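Local coordinates for protein HMG-CoA Lyase (Bacillus subtilis subsp. subtilis, PDB 1YDO) that belongs to the HMGL-like family and folds as a TIM barrel, with parallel strands ringed by helices, at residues 266-270 against 271-275; 35-39 against 40-44. All coordinates share one frame; numbering follows the deposited sequence.

Interaction 1: residues 266-270 against 271-275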
loop_
_atom_site.group_PDB
_atom_site.type_symbol
_atom_site.label_atom_id
_atom_site.label_comp_id
_atom_site.label_asym_id
_atom_site.label_seq_id
_atom_site.Cartn_x
_atom_site.Cartn_y
_atom_site.Cartn_z
ATOM N N THR A 266 9.753 14.368 8.607
ATOM C CA THR A 266 8.351 14.764 8.645
ATOM C C THR A 266 8.087 15.453 9.979
ATOM O O THR A 266 7.008 15.985 10.222
ATOM C CB THR A 266 7.406 13.545 8.532
ATOM O OG1 THR A 266 7.438 12.802 9.754
ATOM C CG2 THR A 266 7.833 12.643 7.384
ATOM N N ASN A 267 9.086 15.432 10.846
ATOM C CA ASN A 267 8.949 16.048 12.152
ATOM C C ASN A 267 7.761 15.507 12.922
ATOM O O ASN A 267 7.280 16.144 13.861
ATOM C CB ASN A 267 8.817 17.569 12.037
ATOM C CG ASN A 267 10.093 18.230 11.541
ATOM O OD1 ASN A 267 11.203 17.910 11.992
ATOM N ND2 ASN A 267 9.943 19.176 10.625
ATOM N N VAL A 268 7.288 14.334 12.524
ATOM C CA VAL A 268 6.172 13.716 13.213
ATOM C C VAL A 268 6.658 12.542 14.053
ATOM O O VAL A 268 7.309 11.636 13.544
ATOM C CB VAL A 268 5.123 13.216 12.226
ATOM C CG1 VAL A 268 3.958 12.598 12.972
ATOM C CG2 VAL A 268 4.646 14.375 11.384
ATOM N N LYS A 269 6.355 12.565 15.343
ATOM C CA LYS A 269 6.756 11.477 16.214
ATOM C C LYS A 269 5.760 10.329 16.056
ATOM O O LYS A 269 4.763 10.237 16.780
ATOM C CB LYS A 269 6.795 11.972 17.649
ATOM C CG LYS A 269 7.694 13.193 17.813
ATOM C CD LYS A 269 7.180 14.144 18.893
ATOM C CE LYS A 269 7.928 15.477 18.858
ATOM N NZ LYS A 269 7.329 16.520 19.752
ATOM N N LEU A 270 6.054 9.460 15.092
ATOM C CA LEU A 270 5.219 8.310 14.759
ATOM C C LEU A 270 4.611 7.609 15.972
ATOM O O LEU A 270 3.406 7.349 16.016
ATOM C CB LEU A 270 6.034 7.313 13.931
ATOM C CG LEU A 270 5.265 6.150 13.303
ATOM C CD1 LEU A 270 4.091 6.674 12.491
ATOM C CD2 LEU A 270 6.213 5.345 12.431
ATOM N N GLU A 271 5.453 7.300 16.949
ATOM C CA GLU A 271 5.009 6.641 18.168
ATOM C C GLU A 271 3.726 7.300 18.674
ATOM O O GLU A 271 2.693 6.645 18.852
ATOM C CB GLU A 271 6.116 6.730 19.227
ATOM C CG GLU A 271 5.867 5.914 20.495
ATOM C CD GLU A 271 5.223 6.729 21.617
ATOM O OE1 GLU A 271 4.852 6.132 22.662
ATOM O OE2 GLU A 271 5.099 7.967 21.454
ATOM N N LYS A 272 3.787 8.606 18.890
ATOM C CA LYS A 272 2.625 9.336 19.368
ATOM C C LYS A 272 1.441 9.175 18.423
ATOM O O LYS A 272 0.331 8.876 18.866
ATOM C CB LYS A 272 2.961 10.821 19.524
ATOM C CG LYS A 272 4.051 11.108 20.559
ATOM C CD LYS A 272 4.200 12.610 20.821
ATOM C CE LYS A 272 5.268 12.904 21.877
ATOM N NZ LYS A 272 5.316 14.351 22.258
ATOM N N LEU A 273 1.683 9.368 17.127
ATOM C CA LEU A 273 0.623 9.258 16.118
ATOM C C LEU A 273 -0.081 7.909 16.230
ATOM O O LEU A 273 -1.307 7.842 16.304
ATOM C CB LEU A 273 1.211 9.406 14.714
ATOM C CG LEU A 273 0.206 9.480 13.571
ATOM C CD1 LEU A 273 -0.626 10.732 13.723
ATOM C CD2 LEU A 273 0.931 9.494 12.243
ATOM N N LEU A 274 0.714 6.846 16.241
ATOM C CA LEU A 274 0.195 5.501 16.342
ATOM C C LEU A 274 -0.712 5.381 17.551
ATOM O O LEU A 274 -1.808 4.816 17.479
ATOM C CB LEU A 274 1.348 4.513 16.450
ATOM C CG LEU A 274 2.042 4.217 15.129
ATOM C CD1 LEU A 274 3.473 3.804 15.379
ATOM C CD2 LEU A 274 1.290 3.122 14.393
ATOM N N SER A 275 -0.254 5.920 18.672
ATOM C CA SER A 275 -1.036 5.877 19.894
ATOM C C SER A 275 -2.374 6.567 19.630
ATOM O O SER A 275 -3.432 6.066 20.001
ATOM C CB SER A 275 -0.270 6.579 21.024
ATOM O OG SER A 275 -0.952 6.448 22.262
#
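The N-terminal turn of helix 270-284 is closed by Lys269, its N-cap residue, whose backbone O turns to the amides of the first turn. The chain enters through an inverse gamma turn centred on Lys269, in which Leu270 N makes a weak bond to Val268 O. Lys269 O accepts a fairly straight hydrogen bond from Leu273 N (3.2 Å, N-H...O 164°) and a weak, bent one from Lys272 N (2.8 Å). Leu270 O then takes Leu274 N at 2.7 Å and almost linearly, so regular helical bonding has set in. On one flank the Lys269 and Lys272 side chains run alongside each other in the same direction. Their methylenes touch where Lys269 CD meets Lys272 CE (3.8 Å), and the two ammonium groups end near each other with no bond between them. The other flank is apolar. Leu270 holds CG anti to its backbone N (chi1 -171°), which sets its CG 3.6 Å from Leu274 CD1 as the two side chains cross at a slant. Leu273 CD2 lies 4.2 Å from Leu270 CD1, with Val268 CG1 slightly farther off. Leu273 also packs on Thr252 and Glu253 of helix 252-261, and Leu274 on Asn292 and Phe296 of helix 291-296. The turn is therefore two-sided: leucines face the neighbouring helices 252-261 and 291-296, while the exposed lysines pack their alkyl chains side by side despite like charges, which solvent would probably screen.

Interaction 2: residues 35-39 against 40-44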
loop_
_atom_site.group_PDB
_atom_site.type_symbol
_atom_site.label_atom_id
_atom_site.label_comp_id
_atom_site.label_asym_id
_atom_site.label_seq_id
_atom_site.Cartn_x
_atom_site.Cartn_y
_atom_site.Cartn_z
ATOM N N ASN A 35 -6.579 16.831 20.353
ATOM C CA ASN A 35 -5.574 17.320 21.280
ATOM C C ASN A 35 -4.334 16.461 21.141
ATOM O O ASN A 35 -3.225 16.970 21.015
ATOM C CB ASN A 35 -6.103 17.271 22.706
ATOM C CG ASN A 35 -7.026 18.429 23.011
ATOM O OD1 ASN A 35 -7.687 18.438 24.049
ATOM N ND2 ASN A 35 -7.069 19.422 22.113
ATOM N N GLN A 36 -4.537 15.152 21.151
ATOM C CA GLN A 36 -3.436 14.223 20.990
ATOM C C GLN A 36 -2.700 14.596 19.702
ATOM O O GLN A 36 -1.489 14.825 19.689
ATOM C CB GLN A 36 -3.975 12.800 20.888
ATOM C CG GLN A 36 -4.891 12.412 22.034
ATOM C CD GLN A 36 -5.442 11.004 21.887
ATOM O OE1 GLN A 36 -4.732 10.088 21.455
ATOM N NE2 GLN A 36 -6.702 10.816 22.266
ATOM N N LEU A 37 -3.450 14.671 18.613
ATOM C CA LEU A 37 -2.871 15.019 17.334
ATOM C C LEU A 37 -2.018 16.282 17.398
ATOM O O LEU A 37 -0.876 16.274 16.954
ATOM C CB LEU A 37 -3.978 15.179 16.303
ATOM C CG LEU A 37 -4.305 13.956 15.454
ATOM C CD1 LEU A 37 -4.183 12.665 16.237
ATOM C CD2 LEU A 37 -5.692 14.142 14.921
ATOM N N SER A 38 -2.571 17.361 17.957
ATOM C CA SER A 38 -1.856 18.636 18.085
ATOM C C SER A 38 -0.454 18.439 18.637
ATOM O O SER A 38 0.503 19.018 18.133
ATOM C CB SER A 38 -2.611 19.588 19.010
ATOM O OG SER A 38 -3.907 19.881 18.516
ATOM N N ARG A 39 -0.324 17.635 19.681
ATOM C CA ARG A 39 0.994 17.409 20.246
ATOM C C ARG A 39 1.562 16.085 19.768
ATOM O O ARG A 39 2.031 15.265 20.553
ATOM C CB ARG A 39 0.939 17.457 21.780
ATOM C CG ARG A 39 0.052 16.432 22.446
ATOM C CD ARG A 39 0.029 16.676 23.960
ATOM N NE ARG A 39 -0.656 17.925 24.311
ATOM C CZ ARG A 39 -1.976 18.058 24.441
ATOM N NH1 ARG A 39 -2.490 19.240 24.756
ATOM N NH2 ARG A 39 -2.781 17.010 24.280
ATOM N N THR A 40 1.524 15.893 18.460
ATOM C CA THR A 40 2.025 14.675 17.862
ATOM C C THR A 40 3.253 14.991 17.005
ATOM O O THR A 40 4.125 14.146 16.782
ATOM C CB THR A 40 0.933 14.035 17.004
ATOM O OG1 THR A 40 1.176 12.632 16.901
ATOM C CG2 THR A 40 0.915 14.646 15.615
ATOM N N GLY A 41 3.328 16.230 16.547
ATOM C CA GLY A 41 4.449 16.634 15.730
ATOM C C GLY A 41 3.908 17.215 14.447
ATOM O O GLY A 41 4.571 17.993 13.766
ATOM N N LEU A 42 2.690 16.821 14.107
ATOM C CA LEU A 42 2.052 17.341 12.906
ATOM C C LEU A 42 2.008 18.866 13.038
ATOM O O LEU A 42 1.906 19.389 14.142
ATOM C CB LEU A 42 0.631 16.780 12.790
ATOM C CG LEU A 42 0.479 15.336 12.322
ATOM C CD1 LEU A 42 -0.904 14.834 12.645
ATOM C CD2 LEU A 42 0.744 15.257 10.823
ATOM N N SER A 43 2.080 19.569 11.914
ATOM C CA SER A 43 2.055 21.026 11.917
ATOM C C SER A 43 0.831 21.569 11.180
ATOM O O SER A 43 0.754 22.763 10.904
ATOM C CB SER A 43 3.307 21.578 11.241
ATOM O OG SER A 43 3.271 21.345 9.858
ATOM N N TYR A 44 -0.115 20.696 10.849
ATOM C CA TYR A 44 -1.313 21.110 10.134
ATOM C C TYR A 44 -2.424 20.109 10.398
ATOM O O TYR A 44 -2.216 18.910 10.271
ATOM C CB TYR A 44 -1.004 21.185 8.650
ATOM C CG TYR A 44 -2.141 21.687 7.811
ATOM C CD1 TYR A 44 -3.204 20.854 7.475
ATOM C CD2 TYR A 44 -2.120 22.981 7.295
ATOM C CE1 TYR A 44 -4.219 21.294 6.632
ATOM C CE2 TYR A 44 -3.127 23.430 6.450
ATOM C CZ TYR A 44 -4.174 22.577 6.117
ATOM O OH TYR A 44 -5.151 22.990 5.235
#
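Thr40 N folds back toward Leu37 O at the end of helix 27-38, but the resulting bond (2.9 Å) is weak and strongly bent, and the position of Leu37 O is uncertain. Thr40 is buried, with OG1 anti to the backbone N (chi1 -155°); this rotation leaves CG2 between the backbone N and the carbonyl carbon, where its closeness to Leu37 O is too short to be trusted. Arg39, the first residue to leave helical backbone angles, carries its CG between the backbone N and the carbonyl carbon (chi1 61°). Its chain bends at chi3 (68°), and NH1 forms salt bridges with Asp70 and Glu72. Gly41 follows with a positive phi at which a CB would be pressed against the carbonyl O of Thr40. Beyond it Leu42 points back to the helix, and its CD1 approaches Leu37 CG at 4.5 Å, a loose apolar contact. The hydroxyl of Ser38 is satisfied by Ile34 O and Tyr77 OH. Both leucines also rest on Glu11 of strand 8-11, with which Tyr44, opening strand 44-49, pairs through its backbone. This is the alpha-beta loop that completes the beta-alpha-beta crossover from strand 8-11 through helix 27-38 to strand 44-49 in a TIM barrel.

Interaction 2 comes early in the chain and interaction 1 near its end, yet their centres lie about 9 Å apart, on the same side of the chain's centre. They meet directly: Lys269 N probably donates to Thr40 O (3.1 Å), and Lys272 CD packs on Arg39 O at 3.4 Å. The bend leaving helix 27-38 thus lies against the start of helix 270-284. The two helices also touch farther on, where Gln36 meets Ala276 and Trp279, and Leu37 meets Ala276. Helix 270-284, which comes after helix 252-261 and so beyond the last barrel strand, thus lies beside the first beta-alpha-beta unit and brings the C-terminal region against the barrel's outer wall.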